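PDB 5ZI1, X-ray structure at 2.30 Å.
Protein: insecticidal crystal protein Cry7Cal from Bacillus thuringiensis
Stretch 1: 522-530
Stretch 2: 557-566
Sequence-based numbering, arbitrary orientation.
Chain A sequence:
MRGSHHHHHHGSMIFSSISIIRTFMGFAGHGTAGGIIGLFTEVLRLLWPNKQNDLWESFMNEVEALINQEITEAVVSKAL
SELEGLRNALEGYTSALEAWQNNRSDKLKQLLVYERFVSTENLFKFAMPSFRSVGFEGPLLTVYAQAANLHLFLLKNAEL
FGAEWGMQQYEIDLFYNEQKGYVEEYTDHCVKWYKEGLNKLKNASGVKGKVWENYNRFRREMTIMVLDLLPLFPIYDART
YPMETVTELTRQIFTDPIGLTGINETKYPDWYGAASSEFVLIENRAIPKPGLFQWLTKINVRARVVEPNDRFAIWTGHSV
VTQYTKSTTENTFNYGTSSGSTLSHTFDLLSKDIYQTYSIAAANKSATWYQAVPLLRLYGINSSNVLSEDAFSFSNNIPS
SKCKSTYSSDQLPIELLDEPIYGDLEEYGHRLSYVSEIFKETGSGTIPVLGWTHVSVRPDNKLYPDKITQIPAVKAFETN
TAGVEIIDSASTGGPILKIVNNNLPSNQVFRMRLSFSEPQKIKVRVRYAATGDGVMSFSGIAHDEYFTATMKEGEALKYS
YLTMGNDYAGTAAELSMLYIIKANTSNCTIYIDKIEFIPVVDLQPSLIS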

# COMPACT_ATOMS: atom_id res chain seq x y z
N ILE A 522 0.32 -27.63 6.90
CA ILE A 522 0.10 -26.23 7.25
C ILE A 522 -0.50 -26.08 8.65
O ILE A 522 -1.14 -26.98 9.19
CB ILE A 522 -0.82 -25.53 6.22
CG1 ILE A 522 -2.15 -26.33 6.10
CG2 ILE A 522 -0.08 -25.30 4.87
CD1 ILE A 522 -3.24 -25.64 5.26
N LYS A 523 -0.29 -24.90 9.21
CA LYS A 523 -1.16 -24.30 10.21
C LYS A 523 -1.70 -23.03 9.57
O LYS A 523 -0.96 -22.35 8.85
CB LYS A 523 -0.37 -23.98 11.48
CG LYS A 523 -0.39 -25.07 12.51
CD LYS A 523 -0.06 -24.53 13.88
CE LYS A 523 1.43 -24.23 13.95
NZ LYS A 523 1.79 -23.93 15.36
N VAL A 524 -2.97 -22.72 9.80
CA VAL A 524 -3.57 -21.48 9.33
C VAL A 524 -3.77 -20.56 10.52
O VAL A 524 -4.53 -20.88 11.45
CB VAL A 524 -4.90 -21.75 8.59
CG1 VAL A 524 -5.64 -20.45 8.29
CG2 VAL A 524 -4.64 -22.49 7.31
N ARG A 525 -3.11 -19.41 10.50
CA ARG A 525 -3.25 -18.39 11.52
C ARG A 525 -3.96 -17.19 10.89
O ARG A 525 -3.45 -16.58 9.95
CB ARG A 525 -1.90 -17.98 12.08
CG ARG A 525 -1.96 -17.03 13.26
CD ARG A 525 -0.59 -16.90 13.88
NE ARG A 525 0.34 -16.21 13.00
CZ ARG A 525 1.65 -16.10 13.22
NH1 ARG A 525 2.20 -16.65 14.29
NH2 ARG A 525 2.42 -15.44 12.37
N VAL A 526 -5.14 -16.89 11.40
CA VAL A 526 -5.90 -15.73 10.97
C VAL A 526 -5.58 -14.54 11.88
O VAL A 526 -5.52 -14.68 13.11
CB VAL A 526 -7.40 -16.03 10.99
CG1 VAL A 526 -8.19 -14.79 10.67
CG2 VAL A 526 -7.71 -17.16 10.02
N ARG A 527 -5.33 -13.39 11.28
CA ARG A 527 -5.20 -12.13 12.00
C ARG A 527 -6.56 -11.45 11.93
O ARG A 527 -6.99 -11.03 10.84
CB ARG A 527 -4.09 -11.28 11.40
CG ARG A 527 -3.98 -9.89 11.99
CD ARG A 527 -2.68 -9.23 11.57
NE ARG A 527 -2.31 -8.17 12.51
CZ ARG A 527 -2.72 -6.91 12.42
NH1 ARG A 527 -3.55 -6.53 11.45
NH2 ARG A 527 -2.32 -6.02 13.33
N TYR A 528 -7.25 -11.37 13.07
CA TYR A 528 -8.67 -11.04 13.12
C TYR A 528 -8.96 -10.06 14.25
O TYR A 528 -8.12 -9.78 15.10
CB TYR A 528 -9.52 -12.30 13.32
CG TYR A 528 -9.61 -12.69 14.77
CD1 TYR A 528 -8.55 -13.31 15.40
CD2 TYR A 528 -10.73 -12.40 15.52
CE1 TYR A 528 -8.61 -13.65 16.75
CE2 TYR A 528 -10.80 -12.72 16.87
CZ TYR A 528 -9.74 -13.36 17.48
OH TYR A 528 -9.80 -13.70 18.82
N ALA A 529 -10.19 -9.56 14.24
CA ALA A 529 -10.73 -8.72 15.30
C ALA A 529 -12.20 -9.06 15.44
O ALA A 529 -12.86 -9.40 14.46
CB ALA A 529 -10.54 -7.23 15.01
N ALA A 530 -12.71 -8.99 16.68
CA ALA A 530 -14.09 -9.40 16.91
C ALA A 530 -14.61 -8.70 18.15
O ALA A 530 -13.86 -8.41 19.08
CB ALA A 530 -14.21 -10.92 17.07
N LEU A 557 -10.58 -0.83 15.90
CA LEU A 557 -10.28 -2.23 15.70
C LEU A 557 -9.00 -2.58 16.45
O LEU A 557 -8.05 -1.80 16.48
CB LEU A 557 -10.15 -2.56 14.22
CG LEU A 557 -11.47 -2.99 13.56
CD1 LEU A 557 -12.47 -1.84 13.52
CD2 LEU A 557 -11.24 -3.52 12.15
N LYS A 558 -9.00 -3.73 17.09
CA LYS A 558 -7.82 -4.23 17.77
C LYS A 558 -7.68 -5.69 17.40
O LYS A 558 -8.65 -6.45 17.51
CB LYS A 558 -7.94 -4.02 19.29
N TYR A 559 -6.50 -6.08 16.94
CA TYR A 559 -6.29 -7.38 16.32
C TYR A 559 -5.55 -8.32 17.25
O TYR A 559 -4.62 -7.92 17.96
CB TYR A 559 -5.47 -7.26 15.02
CG TYR A 559 -6.22 -6.64 13.89
CD1 TYR A 559 -7.13 -7.38 13.15
CD2 TYR A 559 -6.00 -5.30 13.54
CE1 TYR A 559 -7.82 -6.81 12.10
CE2 TYR A 559 -6.69 -4.72 12.48
CZ TYR A 559 -7.59 -5.48 11.77
OH TYR A 559 -8.29 -4.91 10.74
N SER A 560 -5.92 -9.60 17.21
CA SER A 560 -5.02 -10.63 17.69
C SER A 560 -4.93 -11.75 16.66
O SER A 560 -5.30 -11.56 15.49
CB SER A 560 -5.45 -11.15 19.06
OG SER A 560 -6.83 -11.45 19.04
N TYR A 561 -4.44 -12.91 17.07
CA TYR A 561 -4.23 -14.04 16.19
C TYR A 561 -4.98 -15.26 16.70
O TYR A 561 -5.17 -15.46 17.91
CB TYR A 561 -2.75 -14.36 16.05
CG TYR A 561 -1.98 -13.24 15.37
CD1 TYR A 561 -1.42 -12.21 16.12
CD2 TYR A 561 -1.84 -13.20 13.98
CE1 TYR A 561 -0.73 -11.20 15.52
CE2 TYR A 561 -1.16 -12.18 13.36
CZ TYR A 561 -0.60 -11.18 14.13
OH TYR A 561 0.09 -10.16 13.56
N LEU A 562 -5.37 -16.09 15.74
CA LEU A 562 -6.17 -17.28 15.99
C LEU A 562 -5.59 -18.38 15.11
O LEU A 562 -5.62 -18.27 13.88
CB LEU A 562 -7.63 -17.00 15.64
CG LEU A 562 -8.61 -18.17 15.62
CD1 LEU A 562 -9.93 -17.58 15.70
CD2 LEU A 562 -8.58 -18.99 14.31
N THR A 563 -5.13 -19.45 15.73
CA THR A 563 -4.44 -20.50 15.01
C THR A 563 -5.32 -21.73 14.85
O THR A 563 -5.90 -22.21 15.83
CB THR A 563 -3.13 -20.84 15.72
OG1 THR A 563 -2.37 -19.64 15.86
CG2 THR A 563 -2.33 -21.87 14.94
N MET A 564 -5.42 -22.22 13.61
CA MET A 564 -6.12 -23.46 13.32
C MET A 564 -5.11 -24.49 12.85
O MET A 564 -4.28 -24.19 11.99
CB MET A 564 -7.21 -23.24 12.28
CG MET A 564 -8.37 -22.43 12.79
SD MET A 564 -9.42 -21.82 11.47
CE MET A 564 -8.26 -20.67 10.75
N GLY A 565 -5.20 -25.69 13.40
CA GLY A 565 -4.20 -26.71 13.16
C GLY A 565 -3.25 -26.93 14.30
O GLY A 565 -2.19 -27.54 14.09
N ASN A 566 -3.56 -26.45 15.50
CA ASN A 566 -2.75 -26.77 16.67
C ASN A 566 -3.02 -28.18 17.17
O ASN A 566 -2.10 -28.84 17.68
CB ASN A 566 -2.99 -25.75 17.78
CG ASN A 566 -2.18 -24.47 17.59
OD1 ASN A 566 -1.11 -24.49 16.98
ND2 ASN A 566 -2.67 -23.37 18.14
O HOH W 1 -0.83 -7.59 15.39

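Residues 522-530 form a strand that runs antiparallel to strand 560-564, and the two stretches together bury 943 Å². Ile 522 makes no contact, so the interface opens at Lys 523. Its aliphatic chain lies beside the segment that follows the second strand, with CG 3.4 Å from Gly 565 O and CD 3.7 Å from Thr 563 CG2, and its NZ gives a weak hydrogen bond to Asn 566 OD1 (3.4 Å). Gly 565 has a positive phi, and a CB there would be jammed against the preceding carbonyl and would sit tightly against Lys 523 CG.

Val 524 begins the regular ladder: its N donates to Met 564 O (2.9 Å) and its O accepts from Met 564 N (2.7 Å). On this face the Met 564 side chain curls back so that CE meets both Val 524 CG1 and Val 526 CG2, each at 3.6 Å. Arg 525, in a non-hydrogen-bonded pair with Thr 563, points to the other face; its CA approaches Leu 562 O at 3.3 Å in a CA-H...O contact, while its guanidinium is hydrogen-bonded elsewhere in the structure. Val 526 repeats the paired bonds, Val 526 N to Leu 562 O at 2.9 Å, Leu 562 N to Val 526 O at 3.0 Å.

Arg 527 shares the face of Arg 525 and reaches across the strand pair. Its guanidinium stacks on Tyr 559, with CZ 4.3 Å from the ring centroid, an off-centre cation-pi arrangement. Tyr 561 OH lies at the guanidinium edge, and a water whose O is 3.3 Å from that OH accepts from Arg 527 NH2 (3.0 Å).

Tyr 528 closes the ladder: Tyr 528 N donates to Ser 560 O and Ser 560 N to Tyr 528 O, each at 3.1 Å, while its ring packs CE1 against Leu 562 CB (3.7 Å). Ala 529 CB points toward the second stretch, 3.2 Å from Lys 558 O.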